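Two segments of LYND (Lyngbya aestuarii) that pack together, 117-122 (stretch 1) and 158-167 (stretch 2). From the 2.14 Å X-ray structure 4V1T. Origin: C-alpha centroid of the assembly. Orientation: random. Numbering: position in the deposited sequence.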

# COMPACT_ATOMS: atom_id res chain seq x y z
N THR B 117 12.55 -34.75 2.25
CA THR B 117 13.93 -34.88 1.78
C THR B 117 14.78 -33.73 2.34
O THR B 117 14.57 -32.58 1.98
CB THR B 117 14.01 -34.86 0.24
OG1 THR B 117 13.02 -35.74 -0.32
CG2 THR B 117 15.40 -35.29 -0.23
N PRO B 118 15.74 -34.04 3.22
CA PRO B 118 16.63 -32.97 3.67
C PRO B 118 17.72 -32.64 2.65
O PRO B 118 18.08 -33.46 1.82
CB PRO B 118 17.26 -33.55 4.93
CG PRO B 118 17.31 -35.03 4.65
CD PRO B 118 16.04 -35.32 3.89
N VAL B 119 18.23 -31.42 2.74
CA VAL B 119 19.31 -30.96 1.90
C VAL B 119 20.13 -29.97 2.73
O VAL B 119 19.60 -29.30 3.62
CB VAL B 119 18.78 -30.31 0.59
CG1 VAL B 119 17.94 -29.09 0.89
CG2 VAL B 119 19.92 -29.92 -0.34
N GLY B 120 21.43 -29.89 2.46
CA GLY B 120 22.31 -29.09 3.29
C GLY B 120 22.43 -29.73 4.66
O GLY B 120 22.50 -30.95 4.76
N ASN B 121 22.43 -28.92 5.71
CA ASN B 121 22.73 -29.41 7.06
C ASN B 121 21.49 -29.61 7.94
O ASN B 121 21.59 -29.56 9.16
CB ASN B 121 23.73 -28.47 7.75
CG ASN B 121 23.25 -27.03 7.78
OD1 ASN B 121 22.06 -26.76 7.91
ND2 ASN B 121 24.18 -26.10 7.67
N ILE B 122 20.34 -29.84 7.32
CA ILE B 122 19.12 -30.09 8.09
C ILE B 122 19.23 -31.43 8.82
O ILE B 122 19.50 -32.46 8.22
CB ILE B 122 17.85 -30.08 7.19
CG1 ILE B 122 17.69 -28.73 6.49
CG2 ILE B 122 16.59 -30.38 8.01
CD1 ILE B 122 17.54 -27.54 7.42
N THR B 158 15.53 -27.27 3.54
CA THR B 158 16.87 -26.75 3.25
C THR B 158 17.25 -25.73 4.30
O THR B 158 16.39 -25.23 5.03
CB THR B 158 16.95 -26.11 1.85
OG1 THR B 158 18.32 -25.82 1.54
CG2 THR B 158 16.11 -24.83 1.78
N ASP B 159 18.55 -25.43 4.37
CA ASP B 159 19.06 -24.34 5.19
C ASP B 159 19.30 -23.10 4.33
O ASP B 159 19.49 -22.00 4.84
CB ASP B 159 20.36 -24.75 5.92
CG ASP B 159 21.44 -25.24 4.97
OD1 ASP B 159 21.11 -25.70 3.86
OD2 ASP B 159 22.63 -25.17 5.33
N ASP B 160 19.30 -23.29 3.01
CA ASP B 160 19.45 -22.19 2.08
C ASP B 160 18.78 -22.54 0.76
O ASP B 160 18.86 -23.69 0.32
CB ASP B 160 20.93 -21.85 1.87
CG ASP B 160 21.13 -20.48 1.26
OD1 ASP B 160 21.22 -19.49 2.02
OD2 ASP B 160 21.21 -20.39 0.01
N TYR B 161 18.15 -21.56 0.13
CA TYR B 161 17.42 -21.79 -1.12
C TYR B 161 18.32 -21.85 -2.36
O TYR B 161 17.84 -22.11 -3.45
CB TYR B 161 16.35 -20.73 -1.31
CG TYR B 161 15.02 -21.10 -0.66
CD1 TYR B 161 14.97 -21.66 0.60
CD2 TYR B 161 13.82 -20.87 -1.32
CE1 TYR B 161 13.75 -22.00 1.19
CE2 TYR B 161 12.61 -21.20 -0.75
CZ TYR B 161 12.58 -21.76 0.50
OH TYR B 161 11.37 -22.08 1.07
N LEU B 162 19.62 -21.62 -2.18
CA LEU B 162 20.58 -21.74 -3.28
C LEU B 162 21.52 -22.93 -3.09
O LEU B 162 22.58 -23.00 -3.70
CB LEU B 162 21.39 -20.44 -3.43
CG LEU B 162 20.66 -19.23 -4.03
CD1 LEU B 162 21.60 -18.03 -4.07
CD2 LEU B 162 20.12 -19.53 -5.42
N GLN B 163 21.11 -23.88 -2.25
CA GLN B 163 21.87 -25.12 -2.11
C GLN B 163 21.98 -25.82 -3.46
O GLN B 163 20.96 -26.12 -4.07
CB GLN B 163 21.21 -26.05 -1.10
CG GLN B 163 21.50 -25.71 0.36
CD GLN B 163 22.90 -26.13 0.78
OE1 GLN B 163 23.72 -26.50 -0.05
NE2 GLN B 163 23.16 -26.09 2.08
N PRO B 164 23.21 -26.09 -3.93
CA PRO B 164 23.38 -26.64 -5.28
C PRO B 164 22.67 -27.98 -5.53
O PRO B 164 22.37 -28.29 -6.68
CB PRO B 164 24.91 -26.81 -5.42
CG PRO B 164 25.46 -26.66 -4.05
CD PRO B 164 24.51 -25.78 -3.31
N GLU B 165 22.38 -28.74 -4.48
CA GLU B 165 21.67 -30.00 -4.64
C GLU B 165 20.22 -29.79 -5.12
O GLU B 165 19.62 -30.68 -5.71
CB GLU B 165 21.65 -30.78 -3.33
CG GLU B 165 20.82 -32.06 -3.43
CD GLU B 165 20.97 -32.97 -2.23
OE1 GLU B 165 21.90 -32.77 -1.42
OE2 GLU B 165 20.14 -33.90 -2.12
N LEU B 166 19.67 -28.61 -4.86
CA LEU B 166 18.32 -28.31 -5.30
C LEU B 166 18.21 -28.31 -6.82
O LEU B 166 17.14 -28.54 -7.38
CB LEU B 166 17.85 -26.97 -4.73
CG LEU B 166 17.73 -26.92 -3.21
CD1 LEU B 166 17.39 -25.52 -2.75
CD2 LEU B 166 16.69 -27.91 -2.69
N ALA B 167 19.33 -28.07 -7.50
CA ALA B 167 19.35 -28.07 -8.95
C ALA B 167 19.02 -29.46 -9.47
O ALA B 167 18.25 -29.62 -10.42
CB ALA B 167 20.70 -27.60 -9.46

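No hydrogen bond crosses between these two stretches, although their polar groups come within hydrogen-bonding distance. The clearest case is the amide of Asn 121 against the carboxylate of Asp 159. Asn 121 ND2 lies 3.0 Å from Asp 159 OD2, a length that would pass a distance-only test, but with hydrogens placed the angle is poor. Asn 121 OD1 lies 3.1 Å from the same Asp 159 OD2, and that pair consists of two acceptors. This reading applies to the amide as deposited.

The packing centres on Val 119. It loses 110 Å² to stretch 2, the largest share of any residue in a contact that buries 404 Å² in total. Its CA-to-CB bond points toward stretch 2, and its CA is 5.0 Å from that of Thr 158. With chi1 at 62° (p), the two methyls lean on largely different neighbours. Val 119 CG1 approaches Thr 158 CB to 3.3 Å, a tight carbon-carbon separation, and sits 4.0 Å from Leu 166 CD2, an apolar pair. Val 119 CG2 lies 3.6 Å from Glu 165 CB and 4.1 Å from Gln 163 CB, so the aliphatic roots of two polar side chains also pack against the valine.

Val 119 also opens a type II' beta turn that ends at Ile 122. Gly 120, at the second position, has phi/psi of 68/-139, and a positive phi by itself favours glycine. The neighbours add a second constraint: an ideal CB placed here would point toward stretch 2 and fall 2.1 Å from Asp 159 OD1 and 2.5 Å from Gln 163 NE2, both clashes. Without that atom, the backbone can approach closely, with Gly 120 CA 3.3 Å from Gln 163 NE2 and 3.6 Å from Asp 159 OD1.

Those two polar atoms are paired with each other. Gln 163 NE2 donates to Asp 159 OD1 at 2.7 Å with an N-H...acceptor angle of 165°, a short and nearly straight hydrogen bond inside stretch 2. It links the side chains that face the glycine, and Asp 159 thereby has a partner within its own stretch despite lacking a hydrogen bond to stretch 1.

At the end of the turn, the CA-to-CB bond of Ile 122 runs sideways, yet the side-chain end comes nearer: Ile 122 CD1 lies 3.5 Å from Thr 158 O and 3.8 Å from Asp 159 N. The methyl therefore packs against backbone.

Stretch 2 is further shaped by internal bonds. Thr 158 OG1 donates to Asp 160 O at 2.5 Å, and Leu 162 N donates to Asp 160 OD2 at 3.0 Å with an angle of 154°. The latter lies within the type I turn from Asp 160 to Gln 163, whose backbone bond, Gln 163 N to Asp 160 O at 3.4 Å, is weak.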